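Local coordinates for protein phosphoribosylaminoimidazole carboxylase, ATPase subunit (Thermus thermophilus, PDB 3AW8) that probably catalyses the ATP-dependent carboxylation of 5-aminoimidazole ribonucleotide with bicarbonate to N5-carboxyaminoimidazole ribonucleotide, a step of de novo purine synthesis, at residues 185-197 with 281-294. Residues are numbered along the deposited sequence; the frame is centred on the assembly and turned at random.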
ATOM      1  N   ALA A 185       8.352 -17.597  -4.830  1.00 46.47           N
ATOM      2  CA  ALA A 185       8.224 -18.430  -3.643  1.00 47.90           C
ATOM      3  C   ALA A 185       8.861 -17.717  -2.466  1.00 48.45           C
ATOM      4  O   ALA A 185       9.708 -16.840  -2.642  1.00 49.25           O
ATOM      5  CB  ALA A 185       8.900 -19.786  -3.866  1.00 48.62           C
ATOM      6  N   VAL A 186       8.461 -18.094  -1.262  1.00 48.15           N
ATOM      7  CA  VAL A 186       9.014 -17.461  -0.082  1.00 49.12           C
ATOM      8  C   VAL A 186       9.198 -18.439   1.070  1.00 49.67           C
ATOM      9  O   VAL A 186       8.385 -19.337   1.287  1.00 49.19           O
ATOM     10  CB  VAL A 186       8.123 -16.271   0.355  1.00 48.71           C
ATOM     11  CG1 VAL A 186       6.664 -16.630   0.187  1.00 48.03           C
ATOM     12  CG2 VAL A 186       8.419 -15.889   1.796  1.00 49.10           C
ATOM     13  N   ARG A 187      10.290 -18.260   1.801  1.00 50.40           N
ATOM     14  CA  ARG A 187      10.597 -19.110   2.933  1.00 51.24           C
ATOM     15  C   ARG A 187      11.028 -18.233   4.097  1.00 51.13           C
ATOM     16  O   ARG A 187      12.013 -17.499   3.999  1.00 50.09           O
ATOM     17  CB  ARG A 187      11.716 -20.090   2.563  1.00 54.74           C
ATOM     18  CG  ARG A 187      12.114 -21.062   3.670  1.00 55.30           C
ATOM     19  CD  ARG A 187      13.078 -22.126   3.143  1.00 56.20           C
ATOM     20  NE  ARG A 187      13.541 -23.023   4.202  1.00 57.28           N
ATOM     21  CZ  ARG A 187      14.494 -22.725   5.081  1.00 56.20           C
ATOM     22  NH1 ARG A 187      14.835 -23.603   6.007  1.00 56.34           N
ATOM     23  NH2 ARG A 187      15.118 -21.556   5.026  1.00 56.99           N
ATOM     24  N   GLY A 188      10.272 -18.307   5.188  1.00 51.56           N
ATOM     25  CA  GLY A 188      10.580 -17.526   6.370  1.00 53.10           C
ATOM     26  C   GLY A 188      11.830 -17.987   7.099  1.00 55.03           C
ATOM     27  O   GLY A 188      12.407 -19.033   6.796  1.00 54.27           O
ATOM     28  N   ARG A 189      12.253 -17.191   8.071  1.00 57.00           N
ATOM     29  CA  ARG A 189      13.437 -17.494   8.854  1.00 59.43           C
ATOM     30  C   ARG A 189      13.138 -18.718   9.703  1.00 61.05           C
ATOM     31  O   ARG A 189      14.036 -19.465  10.096  1.00 62.21           O
ATOM     32  CB  ARG A 189      13.780 -16.299   9.744  1.00 60.46           C
ATOM     33  CG  ARG A 189      15.172 -16.330  10.329  1.00 65.42           C
ATOM     34  CD  ARG A 189      15.544 -14.975  10.906  1.00 69.21           C
ATOM     35  NE  ARG A 189      14.702 -14.602  12.038  1.00 74.61           N
ATOM     36  CZ  ARG A 189      14.639 -13.376  12.554  1.00 77.51           C
ATOM     37  NH1 ARG A 189      15.370 -12.389  12.037  1.00 78.11           N
ATOM     38  NH2 ARG A 189      13.846 -13.134  13.594  1.00 77.73           N
ATOM     39  N   THR A 190      11.854 -18.923   9.964  1.00 61.44           N
ATOM     40  CA  THR A 190      11.387 -20.038  10.773  1.00 61.91           C
ATOM     41  C   THR A 190      11.415 -21.368  10.027  1.00 60.86           C
ATOM     42  O   THR A 190      11.474 -22.430  10.641  1.00 62.13           O
ATOM     43  CB  THR A 190       9.956 -19.799  11.210  1.00 63.00           C
ATOM     44  OG1 THR A 190       9.121 -19.740  10.043  1.00 64.00           O
ATOM     45  CG2 THR A 190       9.850 -18.489  11.984  1.00 63.72           C
ATOM     46  N   GLY A 191      11.349 -21.303   8.704  1.00 58.52           N
ATOM     47  CA  GLY A 191      11.348 -22.511   7.909  1.00 53.98           C
ATOM     48  C   GLY A 191      10.044 -22.633   7.146  1.00 53.01           C
ATOM     49  O   GLY A 191       9.941 -23.409   6.194  1.00 52.07           O
ATOM     50  N   GLU A 192       9.038 -21.869   7.564  1.00 51.82           N
ATOM     51  CA  GLU A 192       7.741 -21.899   6.889  1.00 50.99           C
ATOM     52  C   GLU A 192       7.928 -21.469   5.441  1.00 49.88           C
ATOM     53  O   GLU A 192       8.874 -20.750   5.125  1.00 51.45           O
ATOM     54  CB  GLU A 192       6.756 -20.958   7.587  1.00 49.32           C
ATOM     55  CG  GLU A 192       5.475 -20.679   6.804  1.00 48.38           C
ATOM     56  CD  GLU A 192       4.574 -19.685   7.519  1.00 50.12           C
ATOM     57  OE1 GLU A 192       5.074 -18.983   8.427  1.00 51.54           O
ATOM     58  OE2 GLU A 192       3.375 -19.592   7.172  1.00 47.65           O
ATOM     59  N   VAL A 193       7.037 -21.912   4.562  1.00 48.53           N
ATOM     60  CA  VAL A 193       7.132 -21.549   3.153  1.00 48.36           C
ATOM     61  C   VAL A 193       5.765 -21.175   2.595  1.00 49.09           C
ATOM     62  O   VAL A 193       4.741 -21.369   3.255  1.00 48.52           O
ATOM     63  CB  VAL A 193       7.723 -22.700   2.298  1.00 48.61           C
ATOM     64  CG1 VAL A 193       9.093 -23.102   2.833  1.00 46.70           C
ATOM     65  CG2 VAL A 193       6.772 -23.882   2.285  1.00 46.48           C
ATOM     66  N   ALA A 194       5.762 -20.636   1.379  1.00 48.54           N
ATOM     67  CA  ALA A 194       4.534 -20.215   0.713  1.00 47.82           C
ATOM     68  C   ALA A 194       4.823 -20.043  -0.770  1.00 46.64           C
ATOM     69  O   ALA A 194       5.964 -19.792  -1.146  1.00 47.18           O
ATOM     70  CB  ALA A 194       4.048 -18.907   1.306  1.00 47.94           C
ATOM     71  N   PHE A 195       3.797 -20.170  -1.607  1.00 45.25           N
ATOM     72  CA  PHE A 195       3.984 -20.048  -3.052  1.00 46.56           C
ATOM     73  C   PHE A 195       2.868 -19.237  -3.697  1.00 47.82           C
ATOM     74  O   PHE A 195       1.700 -19.360  -3.313  1.00 48.97           O
ATOM     75  CB  PHE A 195       4.035 -21.445  -3.683  1.00 46.65           C
ATOM     76  CG  PHE A 195       5.040 -22.360  -3.037  1.00 48.01           C
ATOM     77  CD1 PHE A 195       6.326 -22.482  -3.554  1.00 48.16           C
ATOM     78  CD2 PHE A 195       4.727 -23.036  -1.860  1.00 46.06           C
ATOM     79  CE1 PHE A 195       7.284 -23.261  -2.904  1.00 48.22           C
ATOM     80  CE2 PHE A 195       5.680 -23.812  -1.207  1.00 47.00           C
ATOM     81  CZ  PHE A 195       6.961 -23.923  -1.728  1.00 46.72           C
ATOM     82  N   TYR A 196       3.230 -18.407  -4.672  1.00 46.73           N
ATOM     83  CA  TYR A 196       2.261 -17.578  -5.387  1.00 47.08           C
ATOM     84  C   TYR A 196       1.826 -18.324  -6.628  1.00 46.97           C
ATOM     85  O   TYR A 196       2.510 -19.233  -7.082  1.00 47.86           O
ATOM     86  CB  TYR A 196       2.891 -16.242  -5.827  1.00 45.08           C
ATOM     87  CG  TYR A 196       3.052 -15.235  -4.724  1.00 45.06           C
ATOM     88  CD1 TYR A 196       2.017 -14.356  -4.395  1.00 44.97           C
ATOM     89  CD2 TYR A 196       4.217 -15.204  -3.953  1.00 43.80           C
ATOM     90  CE1 TYR A 196       2.139 -13.470  -3.310  1.00 42.56           C
ATOM     91  CE2 TYR A 196       4.347 -14.334  -2.874  1.00 41.81           C
ATOM     92  CZ  TYR A 196       3.306 -13.477  -2.554  1.00 42.03           C
ATOM     93  OH  TYR A 196       3.415 -12.687  -1.440  1.00 38.69           O
ATOM     94  N   PRO A 197       0.676 -17.954  -7.197  1.00 47.75           N
ATOM     95  CA  PRO A 197       0.249 -18.654  -8.407  1.00 48.60           C
ATOM     96  C   PRO A 197       1.340 -18.455  -9.459  1.00 49.26           C
ATOM     97  O   PRO A 197       2.091 -17.486  -9.391  1.00 50.94           O
ATOM     98  CB  PRO A 197      -1.038 -17.926  -8.786  1.00 47.60           C
ATOM     99  CG  PRO A 197      -1.578 -17.496  -7.459  1.00 48.49           C
ATOM    100  CD  PRO A 197      -0.353 -17.005  -6.741  1.00 47.80           C
ATOM    101  N   ASN A 281       5.663 -10.025   2.189  1.00 38.90           N
ATOM    102  CA  ASN A 281       6.089 -11.377   2.536  1.00 39.89           C
ATOM    103  C   ASN A 281       7.600 -11.507   2.685  1.00 39.50           C
ATOM    104  O   ASN A 281       8.084 -12.221   3.574  1.00 38.15           O
ATOM    105  CB  ASN A 281       5.573 -12.382   1.503  1.00 39.99           C
ATOM    106  CG  ASN A 281       4.457 -13.252   2.052  1.00 41.16           C
ATOM    107  OD1 ASN A 281       3.716 -13.883   1.298  1.00 44.40           O
ATOM    108  ND2 ASN A 281       4.338 -13.297   3.373  1.00 39.47           N
ATOM    109  N   HIS A 282       8.342 -10.823   1.821  1.00 37.44           N
ATOM    110  CA  HIS A 282       9.789 -10.876   1.899  1.00 36.95           C
ATOM    111  C   HIS A 282      10.179 -10.352   3.265  1.00 37.74           C
ATOM    112  O   HIS A 282      11.021 -10.929   3.950  1.00 37.11           O
ATOM    113  CB  HIS A 282      10.432 -10.005   0.826  1.00 35.78           C
ATOM    114  CG  HIS A 282      11.930 -10.014   0.863  1.00 36.16           C
ATOM    115  ND1 HIS A 282      12.681 -11.038   0.328  1.00 34.62           N
ATOM    116  CD2 HIS A 282      12.815  -9.135   1.390  1.00 34.70           C
ATOM    117  CE1 HIS A 282      13.963 -10.789   0.523  1.00 34.27           C
ATOM    118  NE2 HIS A 282      14.072  -9.641   1.166  1.00 35.51           N
ATOM    119  N   LEU A 283       9.545  -9.250   3.650  1.00 37.67           N
ATOM    120  CA  LEU A 283       9.802  -8.611   4.930  1.00 38.97           C
ATOM    121  C   LEU A 283       9.422  -9.542   6.079  1.00 39.71           C
ATOM    122  O   LEU A 283      10.178  -9.690   7.042  1.00 40.24           O
ATOM    123  CB  LEU A 283       9.010  -7.296   5.020  1.00 38.39           C
ATOM    124  CG  LEU A 283       9.727  -5.939   4.928  1.00 37.83           C
ATOM    125  CD1 LEU A 283      11.001  -6.033   4.118  1.00 34.17           C
ATOM    126  CD2 LEU A 283       8.764  -4.924   4.315  1.00 36.65           C
ATOM    127  N   ARG A 284       8.255 -10.167   5.978  1.00 38.96           N
ATOM    128  CA  ARG A 284       7.807 -11.073   7.027  1.00 40.85           C
ATOM    129  C   ARG A 284       8.784 -12.239   7.155  1.00 40.97           C
ATOM    130  O   ARG A 284       9.150 -12.637   8.267  1.00 38.34           O
ATOM    131  CB  ARG A 284       6.378 -11.560   6.732  1.00 42.05           C
ATOM    132  CG  ARG A 284       5.352 -10.451   6.945  1.00 44.36           C
ATOM    133  CD  ARG A 284       4.011 -10.683   6.254  1.00 46.12           C
ATOM    134  NE  ARG A 284       3.126 -11.561   7.013  1.00 49.06           N
ATOM    135  CZ  ARG A 284       1.799 -11.551   6.929  1.00 48.92           C
ATOM    136  NH1 ARG A 284       1.173 -10.703   6.123  1.00 47.73           N
ATOM    137  NH2 ARG A 284       1.092 -12.405   7.650  1.00 51.70           N
ATOM    138  N   ALA A 285       9.228 -12.756   6.014  1.00 40.53           N
ATOM    139  CA  ALA A 285      10.176 -13.859   5.996  1.00 40.99           C
ATOM    140  C   ALA A 285      11.470 -13.519   6.726  1.00 43.37           C
ATOM    141  O   ALA A 285      11.791 -14.138   7.736  1.00 45.37           O
ATOM    142  CB  ALA A 285      10.489 -14.256   4.570  1.00 40.35           C
ATOM    143  N   VAL A 286      12.208 -12.531   6.230  1.00 43.87           N
ATOM    144  CA  VAL A 286      13.484 -12.172   6.843  1.00 43.66           C
ATOM    145  C   VAL A 286      13.352 -11.709   8.284  1.00 45.24           C
ATOM    146  O   VAL A 286      14.347 -11.625   9.011  1.00 46.01           O
ATOM    147  CB  VAL A 286      14.218 -11.063   6.041  1.00 43.68           C
ATOM    148  CG1 VAL A 286      14.319 -11.461   4.574  1.00 41.37           C
ATOM    149  CG2 VAL A 286      13.504  -9.724   6.207  1.00 42.84           C
ATOM    150  N   LEU A 287      12.128 -11.412   8.703  1.00 45.29           N
ATOM    151  CA  LEU A 287      11.899 -10.928  10.061  1.00 46.26           C
ATOM    152  C   LEU A 287      11.523 -12.052  11.017  1.00 47.45           C
ATOM    153  O   LEU A 287      11.555 -11.877  12.230  1.00 48.31           O
ATOM    154  CB  LEU A 287      10.809  -9.845  10.048  1.00 44.43           C
ATOM    155  CG  LEU A 287      11.144  -8.471  10.648  1.00 43.01           C
ATOM    156  CD1 LEU A 287      12.613  -8.152  10.481  1.00 38.90           C
ATOM    157  CD2 LEU A 287      10.281  -7.412   9.975  1.00 41.33           C
ATOM    158  N   GLY A 288      11.182 -13.211  10.464  1.00 48.77           N
ATOM    159  CA  GLY A 288      10.810 -14.341  11.294  1.00 48.78           C
ATOM    160  C   GLY A 288       9.353 -14.292  11.700  1.00 49.73           C
ATOM    161  O   GLY A 288       8.946 -14.935  12.660  1.00 51.77           O
ATOM    162  N   LEU A 289       8.561 -13.513  10.976  1.00 50.16           N
ATOM    163  CA  LEU A 289       7.142 -13.406  11.270  1.00 49.08           C
ATOM    164  C   LEU A 289       6.381 -14.399  10.409  1.00 49.19           C
ATOM    165  O   LEU A 289       6.890 -14.869   9.393  1.00 48.32           O
ATOM    166  CB  LEU A 289       6.645 -11.995  10.967  1.00 47.94           C
ATOM    167  CG  LEU A 289       7.219 -10.876  11.828  1.00 48.88           C
ATOM    168  CD1 LEU A 289       6.944  -9.531  11.172  1.00 49.21           C
ATOM    169  CD2 LEU A 289       6.607 -10.935  13.212  1.00 46.70           C
ATOM    170  N   PRO A 290       5.156 -14.750  10.818  1.00 49.82           N
ATOM    171  CA  PRO A 290       4.341 -15.692  10.047  1.00 50.04           C
ATOM    172  C   PRO A 290       4.133 -15.128   8.639  1.00 50.43           C
ATOM    173  O   PRO A 290       3.867 -13.941   8.477  1.00 52.20           O
ATOM    174  CB  PRO A 290       3.040 -15.737  10.837  1.00 51.26           C
ATOM    175  CG  PRO A 290       3.504 -15.511  12.253  1.00 51.73           C
ATOM    176  CD  PRO A 290       4.502 -14.402  12.091  1.00 50.31           C
ATOM    177  N   LEU A 291       4.273 -15.966   7.623  1.00 50.38           N
ATOM    178  CA  LEU A 291       4.088 -15.515   6.254  1.00 50.26           C
ATOM    179  C   LEU A 291       2.616 -15.254   6.006  1.00 50.99           C
ATOM    180  O   LEU A 291       1.758 -15.870   6.632  1.00 52.44           O
ATOM    181  CB  LEU A 291       4.604 -16.571   5.283  1.00 49.24           C
ATOM    182  CG  LEU A 291       6.084 -16.495   4.902  1.00 50.89           C
ATOM    183  CD1 LEU A 291       6.926 -15.948   6.041  1.00 50.46           C
ATOM    184  CD2 LEU A 291       6.546 -17.884   4.489  1.00 50.50           C
ATOM    185  N   GLY A 292       2.325 -14.333   5.100  1.00 51.01           N
ATOM    186  CA  GLY A 292       0.946 -14.015   4.798  1.00 49.28           C
ATOM    187  C   GLY A 292       0.441 -14.839   3.634  1.00 50.31           C
ATOM    188  O   GLY A 292       1.222 -15.374   2.840  1.00 49.71           O
ATOM    189  N   SER A 293      -0.878 -14.944   3.539  1.00 50.57           N
ATOM    190  CA  SER A 293      -1.520 -15.696   2.477  1.00 51.00           C
ATOM    191  C   SER A 293      -1.111 -15.180   1.100  1.00 51.78           C
ATOM    192  O   SER A 293      -0.975 -13.971   0.887  1.00 50.82           O
ATOM    193  CB  SER A 293      -3.040 -15.611   2.631  1.00 51.56           C
ATOM    194  OG  SER A 293      -3.694 -16.251   1.549  1.00 53.92           O
ATOM    195  N   THR A 294      -0.920 -16.107   0.167  1.00 50.97           N
ATOM    196  CA  THR A 294      -0.539 -15.756  -1.191  1.00 51.40           C
ATOM    197  C   THR A 294      -1.718 -15.902  -2.150  1.00 50.96           C
ATOM    198  O   THR A 294      -1.562 -15.770  -3.365  1.00 50.40           O
ATOM    199  CB  THR A 294       0.603 -16.647  -1.684  1.00 51.14           C
ATOM    200  OG1 THR A 294       0.274 -18.014  -1.419  1.00 52.56           O
ATOM    201  CG2 THR A 294       1.902 -16.293  -0.979  1.00 51.60           C
TER
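T294 lies over the ring of Y196 in a CH-pi contact. Its CG2 stands 3.5 Å from the centroid of the Y196 ring, 12° off the ring normal. The phenol OH of Y196 is hydrogen-bonded to the backbone O of T276. With an alanine at Y196, the T294 methyl would probably lose its aromatic partner and the T276 carbonyl this bond.

L291 is at the middle of the apolar contacts. Its CD2 meets V186 CG2 tip to tip at 3.8 Å and also touches A194 CB. A chi1 of 40° puts V186 CG1 between the backbone N and the carbonyl carbon, which turns CG2 to A285 CB as well as to L291. G188 packs its CA 3.7 Å from A285 CA.

Three hydrogen bonds tie the segments. T294 OG1 donates to F195 O (2.7 Å). L291 N gives a nearly straight bond (174°) to E192 OE1, from above the carboxylate plane. R189 N reaches A285 O at 3.1 Å, while G288 N reaches it from the opposite face.

G288 ends helix 278-287 in a Schellman motif. The arrangement joins this helix and the loop after it to the beta-hairpin of strands 179-187 and 193-204 in the ATP-grasp domain, part of a large antiparallel sheet.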